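Local coordinates for protein putative ATPase Rv3679 (Mycobacterium tuberculosis H37Rv, PDB 6BS3) that forms one half of the heterodimeric BagAB ATPase, which hydrolyses ATP and mediates resistance to nitric oxide and to elevated glycerol, at residues K34-A39 / G325-L330; A40-L45 / G86-L91; A64-V69 / D320-G325. One frame throughout, in Å; residues are numbered along the deposited sequence.

The three contacts trace how a nucleotide site is built into the fold around it. Contact 1 joins the phosphate-binding helix to helix 324-336 and touches ADP; contact 3, whose centre lies 9 Å away, adds the loop ahead of helix 324-336 and meets the ribose and base. The two touch through Leu66 CD2 and Ala39 CB, 3.5 Å apart, and share Gly325. Contact 2 takes up the next turns of helix 34-46, its centre 10 Å from that of contact 1, and seats them on the sheet; the Leu43 side chain is about 12 Å from ADP. Contacts 2 and 3 do not touch, their nearest atoms lying about 6 Å apart.

Contact 1: K34-A39 / G325-L330; sequences KSTIAA and GSLYEL. With MG (magnesium ion), chain D; ADP (adenosine-5'-diphosphate), chain C.
Thr36 presses its methyl group against Leu327 and Leu330, joining the Walker A helix 34-46 of this P-loop ATPase to the C-terminal helix 324-336. The axes of the two segments pass 9.5 Å apart at a signed crossing angle of -68°, and no hydrogen bond runs between them.

The packing is apolar and buried. Thr36 CG2 sits 3.5 Å from Leu330 CD1 and is also met by Leu327 CD2, both leucines coming in obliquely. The same Leu327 CD2 also lies 3.4 Å from Thr36 O and touches Ala39 CB. Leu66, from helix 62-66, packs on Thr36, Ala39 and Leu327 alike.

The polar bonds go to ADP. With chi1 at -53°, Thr36 OG1 stands beside its own backbone N while CG2 faces the leucines, so one side chain serves both the nucleotide and the hydrophobic core. OG1 and N of Thr36 together grip ADP O2A, OG1 at 2.7 Å. Ser35 N donates to ADP O1B at a nearly straight 165°. The Lys34 chain, bent at its last two torsions, curls back to put NZ 2.8 Å from ADP O3B, an oxygen that also accepts from Lys34 N; NZ is further bonded to Gly28 O.

Magnesium binds beside the phosphates, with six ligands: Ser35 OG at 2.3 Å, ADP O1B and four waters, two of which donate onward to ADP O2B and ADP O1A. Ser35 OG is also hydrogen-bonded to Asp162 OD2. Over at the adenine, Leu330 CD2 lies 3.9 Å from ADP N6.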
loop_
_atom_site.group_PDB
_atom_site.type_symbol
_atom_site.label_atom_id
_atom_site.label_comp_id
_atom_site.label_asym_id
_atom_site.label_seq_id
_atom_site.Cartn_x
_atom_site.Cartn_y
_atom_site.Cartn_z
ATOM N N LYS A 34 -9.734 -2.280 1.063
ATOM C CA LYS A 34 -10.147 -3.690 1.217
ATOM C C LYS A 34 -10.744 -3.987 2.593
ATOM O O LYS A 34 -11.834 -4.557 2.664
ATOM C CB LYS A 34 -8.962 -4.653 1.012
ATOM C CG LYS A 34 -8.437 -4.789 -0.407
ATOM C CD LYS A 34 -7.266 -5.798 -0.446
ATOM C CE LYS A 34 -6.039 -5.339 0.320
ATOM N NZ LYS A 34 -5.534 -4.021 -0.160
ATOM N N SER A 35 -10.018 -3.633 3.680
ATOM C CA SER A 35 -10.451 -3.873 5.058
ATOM C C SER A 35 -11.744 -3.173 5.404
ATOM O O SER A 35 -12.631 -3.805 5.962
ATOM C CB SER A 35 -9.357 -3.500 6.062
ATOM O OG SER A 35 -8.191 -4.289 5.881
ATOM N N THR A 36 -11.838 -1.874 5.101
ATOM C CA THR A 36 -13.029 -1.037 5.320
ATOM C C THR A 36 -14.258 -1.593 4.572
ATOM O O THR A 36 -15.329 -1.714 5.164
ATOM C CB THR A 36 -12.751 0.412 4.857
ATOM O OG1 THR A 36 -11.569 0.885 5.480
ATOM C CG2 THR A 36 -13.882 1.357 5.179
ATOM N N ILE A 37 -14.097 -1.869 3.265
ATOM C CA ILE A 37 -15.148 -2.346 2.362
ATOM C C ILE A 37 -15.556 -3.808 2.666
ATOM O O ILE A 37 -16.728 -4.133 2.528
ATOM C CB ILE A 37 -14.735 -2.111 0.884
ATOM C CG1 ILE A 37 -14.530 -0.594 0.639
ATOM C CG2 ILE A 37 -15.735 -2.735 -0.116
ATOM C CD1 ILE A 37 -14.124 -0.215 -0.731
ATOM N N ALA A 38 -14.609 -4.664 3.117
ATOM C CA ALA A 38 -14.917 -6.053 3.466
ATOM C C ALA A 38 -15.813 -6.024 4.723
ATOM O O ALA A 38 -16.840 -6.706 4.747
ATOM C CB ALA A 38 -13.637 -6.849 3.692
ATOM N N ALA A 39 -15.494 -5.154 5.705
ATOM C CA ALA A 39 -16.331 -4.969 6.902
ATOM C C ALA A 39 -17.722 -4.371 6.539
ATOM O O ALA A 39 -18.736 -4.835 7.063
ATOM C CB ALA A 39 -15.631 -4.073 7.903
ATOM N N GLY A 325 -19.531 4.356 12.772
ATOM C CA GLY A 325 -20.626 5.010 12.064
ATOM C C GLY A 325 -20.404 5.107 10.567
ATOM O O GLY A 325 -21.365 4.985 9.805
ATOM N N SER A 326 -19.133 5.294 10.133
ATOM C CA SER A 326 -18.702 5.360 8.720
ATOM C C SER A 326 -18.888 4.021 8.061
ATOM O O SER A 326 -19.253 3.982 6.895
ATOM C CB SER A 326 -17.230 5.757 8.601
ATOM O OG SER A 326 -16.997 7.007 9.220
ATOM N N LEU A 327 -18.636 2.913 8.797
ATOM C CA LEU A 327 -18.838 1.556 8.257
ATOM C C LEU A 327 -20.310 1.310 7.938
ATOM O O LEU A 327 -20.615 0.686 6.918
ATOM C CB LEU A 327 -18.310 0.451 9.188
ATOM C CG LEU A 327 -16.809 0.337 9.338
ATOM C CD1 LEU A 327 -16.466 -0.713 10.408
ATOM C CD2 LEU A 327 -16.137 0.030 7.994
ATOM N N TYR A 328 -21.209 1.837 8.796
ATOM C CA TYR A 328 -22.650 1.732 8.587
ATOM C C TYR A 328 -23.099 2.587 7.406
ATOM O O TYR A 328 -23.917 2.107 6.635
ATOM C CB TYR A 328 -23.444 1.998 9.875
ATOM C CG TYR A 328 -23.356 0.834 10.842
ATOM C CD1 TYR A 328 -24.261 -0.224 10.778
ATOM C CD2 TYR A 328 -22.320 0.748 11.767
ATOM C CE1 TYR A 328 -24.178 -1.303 11.657
ATOM C CE2 TYR A 328 -22.206 -0.340 12.631
ATOM C CZ TYR A 328 -23.152 -1.352 12.590
ATOM O OH TYR A 328 -23.035 -2.413 13.458
ATOM N N GLU A 329 -22.490 3.780 7.185
ATOM C CA GLU A 329 -22.795 4.638 6.014
ATOM C C GLU A 329 -22.358 3.956 4.718
ATOM O O GLU A 329 -23.073 4.027 3.725
ATOM C CB GLU A 329 -22.104 6.016 6.097
ATOM C CG GLU A 329 -22.547 6.871 7.269
ATOM C CD GLU A 329 -21.703 8.104 7.554
ATOM O OE1 GLU A 329 -20.786 8.418 6.760
ATOM O OE2 GLU A 329 -21.973 8.765 8.582
ATOM N N LEU A 330 -21.193 3.291 4.729
ATOM C CA LEU A 330 -20.706 2.574 3.543
ATOM C C LEU A 330 -21.551 1.327 3.260
ATOM O O LEU A 330 -21.823 1.044 2.097
ATOM C CB LEU A 330 -19.210 2.240 3.637
ATOM C CG LEU A 330 -18.237 3.427 3.703
ATOM C CD1 LEU A 330 -16.831 2.929 3.983
ATOM C CD2 LEU A 330 -18.237 4.252 2.392
HETATM MG MG MG D . -6.077 -3.799 5.168
HETATM P PB ADP C . -6.574 -1.573 2.494
HETATM O O1B ADP C . -7.027 -2.677 3.475
HETATM O O2B ADP C . -5.079 -1.258 2.736
HETATM O O3B ADP C . -6.857 -1.880 1.048
HETATM P PA ADP C . -8.040 0.347 4.221
HETATM O O1A ADP C . -7.126 0.133 5.441
HETATM O O2A ADP C . -9.379 -0.251 4.428
HETATM O O3A ADP C . -7.343 -0.247 2.919
HETATM O "O5'" ADP C . -8.063 1.865 3.761
HETATM C "C5'" ADP C . -6.920 2.732 3.575
HETATM C "C4'" ADP C . -7.210 4.036 4.282
HETATM O "O4'" ADP C . -8.311 4.699 3.627
HETATM C "C3'" ADP C . -7.604 3.934 5.758
HETATM O "O3'" ADP C . -7.050 5.024 6.478
HETATM C "C2'" ADP C . -9.137 3.988 5.712
HETATM O "O2'" ADP C . -9.738 4.439 6.921
HETATM C "C1'" ADP C . -9.363 4.945 4.544
HETATM N N9 ADP C . -10.634 4.782 3.840
HETATM C C8 ADP C . -11.122 3.642 3.252
HETATM N N7 ADP C . -12.260 3.810 2.621
HETATM C C5 ADP C . -12.547 5.154 2.812
HETATM C C6 ADP C . -13.607 5.976 2.366
HETATM N N6 ADP C . -14.640 5.535 1.647
HETATM N N1 ADP C . -13.565 7.290 2.690
HETATM C C2 ADP C . -12.540 7.743 3.423
HETATM N N3 ADP C . -11.501 7.061 3.917
HETATM C C4 ADP C . -11.555 5.765 3.563
HETATM O O HOH W 1 -5.272 -4.920 6.766
HETATM O O HOH W 2 -6.303 -5.500 4.207
HETATM O O HOH W 3 -4.078 -3.327 3.962
HETATM O O HOH W 4 -6.324 -2.196 6.493
#

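Contact 2: A40-L45 / G86-L91; sequences ALALTL and GQVNAL
Val88 directs its CB at helix 34-46, where CG1 meets the Ala42 methyl while CG2 lies on the Ala42 backbone and reaches Leu43. From CB, the CG1 branch runs anti to the backbone N (chi1 179°) and ends 3.9 Å from Ala42 CB, a methyl pointing back at the strand. The CG2 branch, beside the backbone N, rests on the helix backbone itself, 3.6 Å from Ala42 O and close to Leu43 N. It also meets Leu43 CD2 at 4.0 Å. Although the CB of Leu43 points away from the strand, CD2 reaches the valine, and the two side chains cross at about a right angle.

Helix 34-46 is the helix of the beta-alpha-beta crossover from strand 23-28 to strand 51-56, and here it covers the sheet of the P-loop NTPase fold beyond that unit. Strand 86-92 runs parallel to strand 51-56 on one edge and antiparallel to strand 77-82 on the other. Ala42 touches Val52 as well, and Leu43 reaches Ala80.

Val88 is held in the sheet by backbone hydrogen bonds with Ile79 and Ala80 of strand 77-82. Leu43 also packs on Leu327 and Tyr328 of helix 324-336. Within helix 34-46, Thr44 OG1 donates to Ala40 O and is also hydrogen-bonded to Ser331 OG.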
loop_
_atom_site.group_PDB
_atom_site.type_symbol
_atom_site.label_atom_id
_atom_site.label_comp_id
_atom_site.label_asym_id
_atom_site.label_seq_id
_atom_site.Cartn_x
_atom_site.Cartn_y
_atom_site.Cartn_z
ATOM N N ALA A 40 -17.769 -3.374 5.636
ATOM C CA ALA A 40 -19.040 -2.768 5.192
ATOM C C ALA A 40 -19.888 -3.790 4.401
ATOM O O ALA A 40 -21.102 -3.802 4.546
ATOM C CB ALA A 40 -18.777 -1.520 4.353
ATOM N N LEU A 41 -19.230 -4.660 3.585
ATOM C CA LEU A 41 -19.879 -5.720 2.831
ATOM C C LEU A 41 -20.484 -6.755 3.795
ATOM O O LEU A 41 -21.633 -7.159 3.614
ATOM C CB LEU A 41 -18.908 -6.378 1.805
ATOM C CG LEU A 41 -19.476 -7.596 1.009
ATOM C CD1 LEU A 41 -20.773 -7.241 0.288
ATOM C CD2 LEU A 41 -18.434 -8.193 0.065
ATOM N N ALA A 42 -19.721 -7.150 4.825
ATOM C CA ALA A 42 -20.139 -8.105 5.868
ATOM C C ALA A 42 -21.387 -7.597 6.573
ATOM O O ALA A 42 -22.322 -8.373 6.759
ATOM C CB ALA A 42 -19.007 -8.340 6.876
ATOM N N LEU A 43 -21.419 -6.281 6.919
ATOM C CA LEU A 43 -22.566 -5.613 7.554
ATOM C C LEU A 43 -23.773 -5.658 6.651
ATOM O O LEU A 43 -24.875 -5.914 7.132
ATOM C CB LEU A 43 -22.262 -4.144 7.958
ATOM C CG LEU A 43 -21.299 -3.929 9.154
ATOM C CD1 LEU A 43 -20.808 -2.472 9.218
ATOM C CD2 LEU A 43 -21.963 -4.325 10.495
ATOM N N THR A 44 -23.567 -5.433 5.339
ATOM C CA THR A 44 -24.641 -5.420 4.339
ATOM C C THR A 44 -25.283 -6.808 4.203
ATOM O O THR A 44 -26.495 -6.903 4.159
ATOM C CB THR A 44 -24.134 -4.887 2.972
ATOM O OG1 THR A 44 -23.464 -3.643 3.153
ATOM C CG2 THR A 44 -25.250 -4.695 1.986
ATOM N N LEU A 45 -24.466 -7.864 4.141
ATOM C CA LEU A 45 -24.926 -9.230 3.970
ATOM C C LEU A 45 -25.539 -9.816 5.229
ATOM O O LEU A 45 -26.343 -10.737 5.113
ATOM C CB LEU A 45 -23.793 -10.119 3.412
ATOM C CG LEU A 45 -23.231 -9.717 2.015
ATOM C CD1 LEU A 45 -22.101 -10.598 1.630
ATOM C CD2 LEU A 45 -24.329 -9.748 0.922
ATOM N N GLY A 86 -29.180 -8.825 12.578
ATOM C CA GLY A 86 -28.105 -9.511 11.896
ATOM C C GLY A 86 -26.859 -9.511 12.754
ATOM O O GLY A 86 -26.733 -8.715 13.687
ATOM N N GLN A 87 -25.920 -10.382 12.424
ATOM C CA GLN A 87 -24.702 -10.511 13.186
ATOM C C GLN A 87 -23.486 -10.704 12.307
ATOM O O GLN A 87 -23.491 -11.517 11.384
ATOM C CB GLN A 87 -24.861 -11.685 14.160
ATOM C CG GLN A 87 -23.613 -12.100 14.913
ATOM C CD GLN A 87 -23.942 -13.145 15.941
ATOM O OE1 GLN A 87 -25.027 -13.161 16.518
ATOM N NE2 GLN A 87 -23.004 -14.027 16.208
ATOM N N VAL A 88 -22.426 -9.971 12.638
ATOM C CA VAL A 88 -21.127 -10.109 12.005
ATOM C C VAL A 88 -20.132 -10.655 13.043
ATOM O O VAL A 88 -19.897 -10.020 14.065
ATOM C CB VAL A 88 -20.617 -8.811 11.321
ATOM C CG1 VAL A 88 -19.238 -9.029 10.703
ATOM C CG2 VAL A 88 -21.613 -8.314 10.273
ATOM N N ASN A 89 -19.574 -11.838 12.769
ATOM C CA ASN A 89 -18.518 -12.468 13.558
ATOM C C ASN A 89 -17.178 -12.157 12.901
ATOM O O ASN A 89 -17.125 -11.975 11.684
ATOM C CB ASN A 89 -18.710 -13.985 13.627
ATOM C CG ASN A 89 -19.692 -14.446 14.656
ATOM O OD1 ASN A 89 -20.349 -13.645 15.303
ATOM N ND2 ASN A 89 -19.805 -15.758 14.836
ATOM N N ALA A 90 -16.086 -12.127 13.694
ATOM C CA ALA A 90 -14.742 -11.860 13.178
ATOM C C ALA A 90 -13.812 -13.031 13.378
ATOM O O ALA A 90 -13.817 -13.651 14.442
ATOM C CB ALA A 90 -14.146 -10.607 13.837
ATOM N N LEU A 91 -12.986 -13.318 12.376
ATOM C CA LEU A 91 -11.951 -14.337 12.518
ATOM C C LEU A 91 -10.581 -13.830 12.031
ATOM O O LEU A 91 -10.338 -13.762 10.831
ATOM C CB LEU A 91 -12.300 -15.723 11.924
ATOM C CG LEU A 91 -11.185 -16.807 12.121
ATOM C CD1 LEU A 91 -11.000 -17.221 13.616
ATOM C CD2 LEU A 91 -11.432 -18.015 11.237
#

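Contact 3: A64-V69 / D320-G325; sequences AQLFDV and DGVDLG. With ADP (adenosine-5'-diphosphate), chain C.
Phe67 and Leu324 meet through one leucine methyl. Leu324 CD1 comes to 3.7 Å from ring atom CE2 of Phe67 and nearly as close to CD2, approaching the ring obliquely. Placing CG anti to the backbone N (chi1 -173°) is what carries the leucine branch across to the phenyl ring. A looser touch joins Leu66 CD1 to Val322 CG1 at 4.5 Å. Alongside it a water links the two backbones, donating to Val322 O at 2.9 Å and, on a longer bond, to Leu66 O.

Val322 faces the nucleotide with its other methyl. CG2 lies 3.5 Å from adenine C4 of ADP and meets ribose O2', which CB also approaches. In this P-loop ATPase residues 320-323 are part of the loop between strand 312-316 and helix 324-336; with Pro316 at the end of the strand and Val318 in the loop, Val322 lines the ADP pocket.

Both segments turn at helix ends. Asp323 is the N-cap of helix 324-336: its side chain caps a backbone N just beyond the segment, and OD1 is bonded to Ser326 OG. Helix 62-66 closes in a Schellman motif, in which Asp68 takes a positive phi of 52° and Val69 N returns to Ala64 O at 2.9 Å; a weak bond joins Asp68 N to Gln65 O.

Farther out, Phe67 packs on Ile79, Ala80 and Leu327. Asp320 OD2 forms a salt bridge with a basic side chain of the partner protein, and Gln65 packs on a basic side chain of that same chain.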
loop_
_atom_site.group_PDB
_atom_site.type_symbol
_atom_site.label_atom_id
_atom_site.label_comp_id
_atom_site.label_asym_id
_atom_site.label_seq_id
_atom_site.Cartn_x
_atom_site.Cartn_y
_atom_site.Cartn_z
ATOM N N ALA A 64 -9.358 -5.742 14.212
ATOM C CA ALA A 64 -9.243 -5.124 15.537
ATOM C C ALA A 64 -8.951 -3.622 15.414
ATOM O O ALA A 64 -9.581 -2.822 16.102
ATOM C CB ALA A 64 -8.151 -5.810 16.346
ATOM N N GLN A 65 -8.042 -3.249 14.491
ATOM C CA GLN A 65 -7.655 -1.874 14.183
ATOM C C GLN A 65 -8.852 -1.073 13.645
ATOM O O GLN A 65 -9.065 0.067 14.060
ATOM C CB GLN A 65 -6.501 -1.877 13.172
ATOM C CG GLN A 65 -5.779 -0.540 13.046
ATOM C CD GLN A 65 -4.830 -0.485 11.874
ATOM O OE1 GLN A 65 -5.158 -0.881 10.745
ATOM N NE2 GLN A 65 -3.633 0.028 12.113
ATOM N N LEU A 66 -9.638 -1.680 12.741
ATOM C CA LEU A 66 -10.829 -1.072 12.157
ATOM C C LEU A 66 -11.913 -0.820 13.221
ATOM O O LEU A 66 -12.526 0.243 13.224
ATOM C CB LEU A 66 -11.351 -2.013 11.065
ATOM C CG LEU A 66 -12.446 -1.536 10.134
ATOM C CD1 LEU A 66 -12.041 -0.263 9.424
ATOM C CD2 LEU A 66 -12.737 -2.592 9.104
ATOM N N PHE A 67 -12.142 -1.793 14.126
ATOM C CA PHE A 67 -13.155 -1.683 15.183
ATOM C C PHE A 67 -12.616 -1.016 16.458
ATOM O O PHE A 67 -13.352 -0.877 17.444
ATOM C CB PHE A 67 -13.805 -3.056 15.462
ATOM C CG PHE A 67 -14.770 -3.444 14.366
ATOM C CD1 PHE A 67 -14.328 -4.125 13.237
ATOM C CD2 PHE A 67 -16.105 -3.062 14.427
ATOM C CE1 PHE A 67 -15.209 -4.437 12.203
ATOM C CE2 PHE A 67 -16.988 -3.389 13.402
ATOM C CZ PHE A 67 -16.535 -4.076 12.298
ATOM N N ASP A 68 -11.355 -0.544 16.400
ATOM C CA ASP A 68 -10.646 0.137 17.489
ATOM C C ASP A 68 -10.675 -0.690 18.829
ATOM O O ASP A 68 -11.009 -0.181 19.910
ATOM C CB ASP A 68 -11.149 1.599 17.648
ATOM C CG ASP A 68 -10.237 2.465 18.497
ATOM O OD1 ASP A 68 -9.022 2.160 18.568
ATOM O OD2 ASP A 68 -10.741 3.444 19.107
ATOM N N VAL A 69 -10.355 -1.989 18.717
ATOM C CA VAL A 69 -10.335 -2.911 19.857
ATOM C C VAL A 69 -8.960 -3.575 19.966
ATOM O O VAL A 69 -8.249 -3.631 18.959
ATOM C CB VAL A 69 -11.472 -3.993 19.833
ATOM C CG1 VAL A 69 -12.839 -3.394 20.151
ATOM C CG2 VAL A 69 -11.479 -4.813 18.533
ATOM N N ASP A 320 -14.259 12.781 7.219
ATOM C CA ASP A 320 -13.268 12.624 8.319
ATOM C C ASP A 320 -12.772 11.171 8.343
ATOM O O ASP A 320 -12.936 10.475 7.322
ATOM C CB ASP A 320 -13.858 13.050 9.666
ATOM C CG ASP A 320 -14.213 14.526 9.730
ATOM O OD1 ASP A 320 -15.415 14.844 9.626
ATOM O OD2 ASP A 320 -13.285 15.345 9.883
ATOM N N GLY A 321 -12.190 10.740 9.471
ATOM C CA GLY A 321 -11.663 9.368 9.646
ATOM C C GLY A 321 -12.767 8.321 9.638
ATOM O O GLY A 321 -13.901 8.660 10.031
ATOM N N VAL A 322 -12.450 7.093 9.206
ATOM C CA VAL A 322 -13.440 6.032 9.111
ATOM C C VAL A 322 -13.638 5.539 10.552
ATOM O O VAL A 322 -12.691 5.063 11.176
ATOM C CB VAL A 322 -13.042 4.890 8.120
ATOM C CG1 VAL A 322 -13.904 3.638 8.315
ATOM C CG2 VAL A 322 -13.119 5.364 6.672
ATOM N N ASP A 323 -14.835 5.726 11.097
ATOM C CA ASP A 323 -15.161 5.237 12.437
ATOM C C ASP A 323 -16.257 4.164 12.282
ATOM O O ASP A 323 -16.565 3.794 11.143
ATOM C CB ASP A 323 -15.528 6.385 13.415
ATOM C CG ASP A 323 -16.649 7.342 13.021
ATOM O OD1 ASP A 323 -17.528 6.944 12.221
ATOM O OD2 ASP A 323 -16.667 8.483 13.540
ATOM N N LEU A 324 -16.822 3.650 13.392
ATOM C CA LEU A 324 -17.881 2.633 13.347
ATOM C C LEU A 324 -19.109 3.116 12.535
ATOM O O LEU A 324 -19.603 2.378 11.680
ATOM C CB LEU A 324 -18.283 2.196 14.772
ATOM C CG LEU A 324 -19.263 1.032 14.879
ATOM C CD1 LEU A 324 -18.731 -0.207 14.148
ATOM C CD2 LEU A 324 -19.575 0.720 16.339
ATOM N N GLY A 325 -19.531 4.356 12.772
ATOM C CA GLY A 325 -20.626 5.010 12.064
ATOM C C GLY A 325 -20.404 5.107 10.567
ATOM O O GLY A 325 -21.365 4.985 9.805
HETATM P PB ADP C . -6.574 -1.573 2.494
HETATM O O1B ADP C . -7.027 -2.677 3.475
HETATM O O2B ADP C . -5.079 -1.258 2.736
HETATM O O3B ADP C . -6.857 -1.880 1.048
HETATM P PA ADP C . -8.040 0.347 4.221
HETATM O O1A ADP C . -7.126 0.133 5.441
HETATM O O2A ADP C . -9.379 -0.251 4.428
HETATM O O3A ADP C . -7.343 -0.247 2.919
HETATM O "O5'" ADP C . -8.063 1.865 3.761
HETATM C "C5'" ADP C . -6.920 2.732 3.575
HETATM C "C4'" ADP C . -7.210 4.036 4.282
HETATM O "O4'" ADP C . -8.311 4.699 3.627
HETATM C "C3'" ADP C . -7.604 3.934 5.758
HETATM O "O3'" ADP C . -7.050 5.024 6.478
HETATM C "C2'" ADP C . -9.137 3.988 5.712
HETATM O "O2'" ADP C . -9.738 4.439 6.921
HETATM C "C1'" ADP C . -9.363 4.945 4.544
HETATM N N9 ADP C . -10.634 4.782 3.840
HETATM C C8 ADP C . -11.122 3.642 3.252
HETATM N N7 ADP C . -12.260 3.810 2.621
HETATM C C5 ADP C . -12.547 5.154 2.812
HETATM C C6 ADP C . -13.607 5.976 2.366
HETATM N N6 ADP C . -14.640 5.535 1.647
HETATM N N1 ADP C . -13.565 7.290 2.690
HETATM C C2 ADP C . -12.540 7.743 3.423
HETATM N N3 ADP C . -11.501 7.061 3.917
HETATM C C4 ADP C . -11.555 5.765 3.563
HETATM O O HOH W 5 -11.041 3.086 12.565
#